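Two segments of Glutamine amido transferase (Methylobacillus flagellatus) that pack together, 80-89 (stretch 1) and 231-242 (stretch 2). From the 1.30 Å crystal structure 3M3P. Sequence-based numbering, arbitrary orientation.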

ATOM      1  N   ALA A  80     -16.050   5.545   7.817  1.00  7.27           N
ATOM      2  CA  ALA A  80     -17.416   5.972   8.181  1.00  7.84           C
ATOM      3  C   ALA A  80     -18.076   6.830   7.108  1.00  8.71           C
ATOM      4  O   ALA A  80     -19.307   6.735   6.898  1.00  9.58           O
ATOM      5  CB  ALA A  80     -17.379   6.715   9.521  1.00  7.56           C
ATOM      6  N   GLN A  81     -17.311   7.688   6.444  1.00  7.33           N
ATOM      7  CA  GLN A  81     -17.813   8.647   5.480  1.00  7.87           C
ATOM      8  C   GLN A  81     -17.796   8.117   4.043  1.00  7.67           C
ATOM      9  O   GLN A  81     -18.102   8.853   3.101  1.00  9.82           O
ATOM     10  CB  GLN A  81     -17.037   9.983   5.582  1.00  8.76           C
ATOM     11  CG  GLN A  81     -17.287  10.722   6.870  1.00  9.70           C
ATOM     12  CD  GLN A  81     -18.757  11.125   6.976  1.00 11.26           C
ATOM     13  OE1 GLN A  81     -19.270  11.739   6.034  1.00 13.79           O
ATOM     14  NE2 GLN A  81     -19.406  10.797   8.113  1.00 16.18           N
ATOM     15  N   ARG A  82     -17.363   6.866   3.870  1.00  7.55           N
ATOM     16  CA  ARG A  82     -17.224   6.271   2.539  1.00  8.12           C
ATOM     17  C   ARG A  82     -16.254   7.000   1.642  1.00  8.33           C
ATOM     18  O   ARG A  82     -16.471   7.105   0.412  1.00  8.69           O
ATOM     19  CB  ARG A  82     -18.605   6.093   1.845  1.00 10.29           C
ATOM     20  CG  ARG A  82     -19.481   5.136   2.674  1.00 14.23           C
ATOM     21  CD  ARG A  82     -20.809   4.753   2.030  1.00 23.27           C
ATOM     22  NE  ARG A  82     -20.524   4.012   0.813  1.00 32.86           N
ATOM     23  CZ  ARG A  82     -20.103   2.741   0.763  1.00 38.11           C
ATOM     24  NH1 ARG A  82     -19.979   1.998   1.885  1.00 40.27           N
ATOM     25  NH2 ARG A  82     -19.833   2.198  -0.436  1.00 41.39           N
ATOM     26  N   VAL A  83     -15.187   7.550   2.213  1.00  5.78           N
ATOM     27  CA  VAL A  83     -14.064   8.092   1.452  1.00  6.52           C
ATOM     28  C   VAL A  83     -13.096   6.887   1.328  1.00  5.96           C
ATOM     29  O   VAL A  83     -12.619   6.358   2.338  1.00  6.26           O
ATOM     30  CB  VAL A  83     -13.401   9.256   2.211  1.00  6.06           C
ATOM     31  CG1 VAL A  83     -12.114   9.683   1.532  1.00  8.18           C
ATOM     32  CG2 VAL A  83     -14.395  10.422   2.315  1.00  7.39           C
ATOM     33  N   PRO A  84     -12.875   6.397   0.087  1.00  5.26           N
ATOM     34  CA  PRO A  84     -12.072   5.194  -0.044  1.00  5.58           C
ATOM     35  C   PRO A  84     -10.644   5.371   0.447  1.00  5.76           C
ATOM     36  O   PRO A  84     -10.035   6.428   0.277  1.00  5.61           O
ATOM     37  CB  PRO A  84     -12.091   4.920  -1.539  1.00  6.09           C
ATOM     38  CG  PRO A  84     -12.225   6.267  -2.168  1.00  7.09           C
ATOM     39  CD  PRO A  84     -13.127   7.009  -1.242  1.00  6.44           C
ATOM     40  N   VAL A  85     -10.094   4.288   0.988  1.00  5.42           N
ATOM     41  CA  VAL A  85      -8.725   4.223   1.484  1.00  5.13           C
ATOM     42  C   VAL A  85      -7.965   3.153   0.757  1.00  5.61           C
ATOM     43  O   VAL A  85      -8.462   2.031   0.567  1.00  5.80           O
ATOM     44  CB  VAL A  85      -8.684   3.973   3.036  1.00  5.03           C
ATOM     45  CG1 VAL A  85      -7.231   4.052   3.558  1.00  6.72           C
ATOM     46  CG2 VAL A  85      -9.592   4.968   3.797  1.00  5.88           C
ATOM     47  N   ILE A  86      -6.727   3.450   0.377  1.00  5.47           N
ATOM     48  CA  ILE A  86      -5.800   2.447  -0.167  1.00  5.17           C
ATOM     49  C   ILE A  86      -4.505   2.525   0.614  1.00  6.83           C
ATOM     50  O   ILE A  86      -3.960   3.614   0.820  1.00  6.10           O
ATOM     51  CB  ILE A  86      -5.609   2.572  -1.721  1.00  5.14           C
ATOM     52  CG1 ILE A  86      -4.697   1.443  -2.219  1.00  6.21           C
ATOM     53  CG2 ILE A  86      -5.072   3.956  -2.114  1.00  6.83           C
ATOM     54  CD1 ILE A  86      -4.721   1.200  -3.754  1.00  8.26           C
ATOM     55  N   GLY A  87      -3.969   1.378   1.081  1.00  6.94           N
ATOM     56  CA  GLY A  87      -2.748   1.375   1.872  1.00  7.73           C
ATOM     57  C   GLY A  87      -1.728   0.423   1.336  1.00  7.04           C
ATOM     58  O   GLY A  87      -2.057  -0.743   0.996  1.00  7.56           O
ATOM     59  N   HIS A  88      -0.502   0.908   1.241  1.00  6.72           N
ATOM     60  CA  HIS A  88       0.628   0.184   0.694  1.00  7.81           C
ATOM     61  C   HIS A  88       1.628  -0.095   1.863  1.00  8.03           C
ATOM     62  O   HIS A  88       2.167   0.848   2.409  1.00  7.34           O
ATOM     63  CB  HIS A  88       1.392   1.051  -0.361  1.00  7.79           C
ATOM     64  CG  HIS A  88       0.583   1.550  -1.545  1.00  8.59           C
ATOM     65  ND1 HIS A  88      -0.275   2.632  -1.483  1.00  9.23           N
ATOM     66  CD2 HIS A  88       0.547   1.119  -2.832  1.00  8.40           C
ATOM     67  CE1 HIS A  88      -0.762   2.857  -2.704  1.00  9.29           C
ATOM     68  NE2 HIS A  88      -0.277   1.948  -3.534  1.00  8.92           N
ATOM     69  N   CYS A  89       1.893  -1.368   2.192  1.00  7.76           N
ATOM     70  CA  CYS A  89       2.824  -1.758   3.228  1.00  8.30           C
ATOM     71  C   CYS A  89       2.433  -1.162   4.582  1.00  7.71           C
ATOM     72  O   CYS A  89       1.359  -1.498   5.060  1.00  7.55           O
ATOM     73  CB  CYS A  89       4.219  -1.438   2.751  1.00  7.74           C
ATOM     74  SG  CYS A  89       5.554  -2.332   3.744  1.00 16.04           S
ATOM     75  N   HIS A 231      -4.741  -2.442 -12.723  1.00  6.84           N
ATOM     76  CA  HIS A 231      -6.071  -2.998 -12.548  1.00  6.80           C
ATOM     77  C   HIS A 231      -6.622  -2.643 -11.136  1.00  6.31           C
ATOM     78  O   HIS A 231      -7.758  -2.218 -10.989  1.00  5.95           O
ATOM     79  CB  HIS A 231      -6.007  -4.533 -12.693  1.00  7.62           C
ATOM     80  CG  HIS A 231      -7.334  -5.196 -12.607  1.00  7.45           C
ATOM     81  ND1 HIS A 231      -7.972  -5.506 -11.415  1.00  9.49           N
ATOM     82  CD2 HIS A 231      -8.162  -5.605 -13.601  1.00  6.78           C
ATOM     83  CE1 HIS A 231      -9.151  -6.035 -11.697  1.00  8.47           C
ATOM     84  NE2 HIS A 231      -9.269  -6.139 -13.010  1.00 10.74           N
ATOM     85  N   VAL A 232      -5.804  -2.831 -10.105  1.00  5.82           N
ATOM     86  CA  VAL A 232      -6.213  -2.481  -8.738  1.00  5.45           C
ATOM     87  C   VAL A 232      -6.569  -1.001  -8.672  1.00  6.00           C
ATOM     88  O   VAL A 232      -7.584  -0.641  -8.129  1.00  6.54           O
ATOM     89  CB  VAL A 232      -5.091  -2.792  -7.729  1.00  5.51           C
ATOM     90  CG1 VAL A 232      -5.441  -2.296  -6.343  1.00  6.86           C
ATOM     91  CG2 VAL A 232      -4.780  -4.317  -7.715  1.00  7.87           C
ATOM     92  N   TYR A 233      -5.699  -0.131  -9.182  1.00  6.22           N
ATOM     93  CA  TYR A 233      -5.902   1.314  -9.047  1.00  6.01           C
ATOM     94  C   TYR A 233      -7.140   1.749  -9.804  1.00  6.01           C
ATOM     95  O   TYR A 233      -7.925   2.570  -9.324  1.00  5.71           O
ATOM     96  CB  TYR A 233      -4.670   2.075  -9.503  1.00  6.42           C
ATOM     97  CG  TYR A 233      -3.431   1.903  -8.652  1.00  6.45           C
ATOM     98  CD1 TYR A 233      -3.507   1.712  -7.275  1.00  6.26           C
ATOM     99  CD2 TYR A 233      -2.188   2.016  -9.220  1.00  7.45           C
ATOM    100  CE1 TYR A 233      -2.337   1.637  -6.512  1.00  8.27           C
ATOM    101  CE2 TYR A 233      -1.014   1.922  -8.457  1.00  7.21           C
ATOM    102  CZ  TYR A 233      -1.120   1.783  -7.117  1.00  6.18           C
ATOM    103  OH  TYR A 233       0.027   1.708  -6.307  1.00  8.05           O
ATOM    104  N   ALA A 234      -7.354   1.185 -10.987  1.00  6.21           N
ATOM    105  CA  ALA A 234      -8.562   1.478 -11.754  1.00  6.59           C
ATOM    106  C   ALA A 234      -9.817   1.085 -11.007  1.00  5.66           C
ATOM    107  O   ALA A 234     -10.815   1.815 -11.033  1.00  7.29           O
ATOM    108  CB  ALA A 234      -8.485   0.796 -13.146  1.00  6.58           C
ATOM    109  N   ARG A 235      -9.814  -0.048 -10.335  1.00  3.87           N
ATOM    110  CA  ARG A 235     -10.977  -0.424  -9.521  1.00  5.39           C
ATOM    111  C   ARG A 235     -11.123   0.535  -8.359  1.00  4.05           C
ATOM    112  O   ARG A 235     -12.218   0.997  -8.056  1.00  4.45           O
ATOM    113  CB  ARG A 235     -10.838  -1.844  -9.024  1.00  6.25           C
ATOM    114  CG  ARG A 235     -11.957  -2.349  -8.143  1.00  7.58           C
ATOM    115  CD  ARG A 235     -13.351  -2.202  -8.768  1.00 10.43           C
ATOM    116  NE  ARG A 235     -14.341  -2.644  -7.782  1.00 11.25           N
ATOM    117  CZ  ARG A 235     -14.796  -1.847  -6.836  1.00 13.41           C
ATOM    118  NH1 ARG A 235     -14.392  -0.583  -6.802  1.00 13.47           N
ATOM    119  NH2 ARG A 235     -15.631  -2.292  -5.945  1.00 17.00           N
ATOM    120  N   TRP A 236     -10.029   0.833  -7.674  1.00  3.52           N
ATOM    121  CA  TRP A 236     -10.095   1.669  -6.489  1.00  2.35           C
ATOM    122  C   TRP A 236     -10.646   3.074  -6.746  1.00  3.40           C
ATOM    123  O   TRP A 236     -11.471   3.578  -5.985  1.00  3.23           O
ATOM    124  CB  TRP A 236      -8.692   1.759  -5.861  1.00  2.61           C
ATOM    125  CG  TRP A 236      -8.745   2.519  -4.572  1.00  2.00           C
ATOM    126  CD1 TRP A 236      -9.190   2.031  -3.389  1.00  3.18           C
ATOM    127  CD2 TRP A 236      -8.362   3.859  -4.335  1.00  2.00           C
ATOM    128  NE1 TRP A 236      -9.127   3.002  -2.410  1.00  3.26           N
ATOM    129  CE2 TRP A 236      -8.609   4.136  -2.973  1.00  2.33           C
ATOM    130  CE3 TRP A 236      -7.860   4.870  -5.154  1.00  2.32           C
ATOM    131  CZ2 TRP A 236      -8.383   5.401  -2.416  1.00  2.79           C
ATOM    132  CZ3 TRP A 236      -7.592   6.102  -4.579  1.00  2.95           C
ATOM    133  CH2 TRP A 236      -7.858   6.355  -3.254  1.00  2.70           C
ATOM    134  N   ILE A 237     -10.270   3.700  -7.856  1.00  2.46           N
ATOM    135  CA  ILE A 237     -10.766   5.052  -8.108  1.00  3.71           C
ATOM    136  C   ILE A 237     -12.244   5.119  -8.467  1.00  4.34           C
ATOM    137  O   ILE A 237     -12.813   6.185  -8.426  1.00  5.06           O
ATOM    138  CB  ILE A 237      -9.941   5.818  -9.169  1.00  3.53           C
ATOM    139  CG1 ILE A 237      -9.942   5.150 -10.545  1.00  3.94           C
ATOM    140  CG2 ILE A 237      -8.466   6.007  -8.674  1.00  3.52           C
ATOM    141  CD1 ILE A 237      -9.462   6.094 -11.702  1.00  5.66           C
ATOM    142  N   LYS A 238     -12.849   3.978  -8.797  1.00  4.95           N
ATOM    143  CA  LYS A 238     -14.319   3.994  -8.987  1.00  5.05           C
ATOM    144  C   LYS A 238     -14.994   4.469  -7.700  1.00  5.97           C
ATOM    145  O   LYS A 238     -16.111   4.973  -7.742  1.00  6.41           O
ATOM    146  CB  LYS A 238     -14.799   2.615  -9.416  1.00  6.60           C
ATOM    147  CG  LYS A 238     -14.239   2.252 -10.760  1.00 11.69           C
ATOM    148  CD  LYS A 238     -14.913   1.076 -11.375  1.00 19.62           C
ATOM    149  CE  LYS A 238     -14.525   0.952 -12.841  1.00 24.54           C
ATOM    150  NZ  LYS A 238     -14.562  -0.502 -13.222  1.00 29.49           N
ATOM    151  N   GLY A 239     -14.383   4.278  -6.548  1.00  3.41           N
ATOM    152  CA  GLY A 239     -14.943   4.649  -5.266  1.00  4.68           C
ATOM    153  C   GLY A 239     -14.696   6.091  -4.831  1.00  4.08           C
ATOM    154  O   GLY A 239     -15.182   6.497  -3.785  1.00  4.05           O
ATOM    155  N   LEU A 240     -13.941   6.887  -5.596  1.00  4.14           N
ATOM    156  CA  LEU A 240     -13.636   8.272  -5.169  1.00  4.31           C
ATOM    157  C   LEU A 240     -14.939   9.020  -4.902  1.00  5.68           C
ATOM    158  O   LEU A 240     -15.919   8.879  -5.680  1.00  7.06           O
ATOM    159  CB  LEU A 240     -12.805   9.016  -6.242  1.00  4.16           C
ATOM    160  CG  LEU A 240     -11.359   8.519  -6.422  1.00  3.88           C
ATOM    161  CD1 LEU A 240     -10.745   9.331  -7.564  1.00  6.20           C
ATOM    162  CD2 LEU A 240     -10.548   8.660  -5.119  1.00  5.62           C
ATOM    163  N   GLN A 241     -14.927   9.822  -3.863  1.00  5.23           N
ATOM    164  CA  GLN A 241     -16.057  10.699  -3.594  1.00  7.05           C
ATOM    165  C   GLN A 241     -16.114  11.832  -4.600  1.00  8.00           C
ATOM    166  O   GLN A 241     -15.100  12.461  -4.918  1.00  9.30           O
ATOM    167  CB  GLN A 241     -15.934  11.302  -2.234  1.00  9.09           C
ATOM    168  CG  GLN A 241     -16.345  10.386  -1.153  1.00 14.41           C
ATOM    169  CD  GLN A 241     -17.878  10.259  -1.033  1.00 22.70           C
ATOM    170  OE1 GLN A 241     -18.642  11.055  -1.620  1.00 28.02           O
ATOM    171  NE2 GLN A 241     -18.333   9.227  -0.302  1.00 24.16           N
ATOM    172  N   ARG A 242     -17.323  12.113  -5.114  1.00  8.51           N
ATOM    173  CA  ARG A 242     -17.492  13.152  -6.133  1.00 10.60           C
ATOM    174  C   ARG A 242     -18.678  14.052  -5.732  1.00 13.62           C
ATOM    175  O   ARG A 242     -19.699  13.545  -5.410  1.00 15.83           O
ATOM    176  CB  ARG A 242     -17.733  12.472  -7.498  1.00  9.37           C
ATOM    177  CG  ARG A 242     -16.529  11.747  -8.118  1.00  9.92           C
ATOM    178  CD  ARG A 242     -16.815  10.998  -9.430  1.00  8.41           C
ATOM    179  NE  ARG A 242     -15.620  10.324  -9.936  1.00  9.93           N
ATOM    180  CZ  ARG A 242     -14.676  10.900 -10.659  1.00  9.16           C
ATOM    181  NH1 ARG A 242     -14.834  12.161 -11.035  1.00 10.71           N
ATOM    182  NH2 ARG A 242     -13.615  10.223 -11.024  1.00 11.82           N
TER
HETATM  183  O   HOH W   1     -17.353   6.394  -2.052  1.00 11.25           O

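Contacts between segments distant in sequence often pin their ends with polar bonds and fill the middle with apolar surface, and this strand and helix, running nearly antiparallel at 154°, illustrate the arrangement. At one end, H88 NE2 and Y233 OH lie 2.8 Å apart in a hydrogen bond in which either atom could be the donor. The hydroxyl sits near the plane of the imidazole, where the nitrogen lone pair or N-H is directed, so the two rings meet rim to rim, not stacked. At the other end, Q241 NE2 donates to R82 O at 2.9 Å, a side-chain amide serving a carbonyl just beyond a helix terminus, where R82 adopts positive phi in a Schellman motif. The same carbonyl accepts a water, 2.7 Å from R82 O, which also donates to G239 O at 2.8 Å and so bridges two backbones.

Between these anchors the packing centres on W236. I86 covers one face of the indole, its CG2 3.7 Å from the centroid of the six-membered ring and almost on the ring normal, a CH-pi contact. I86 CD1 reaches on to Y233 CE1 at 3.7 Å. P84 packs CB against W236 CZ2 at 3.8 Å, while its CD approaches G239 O to 3.3 Å; glycine presents bare backbone here.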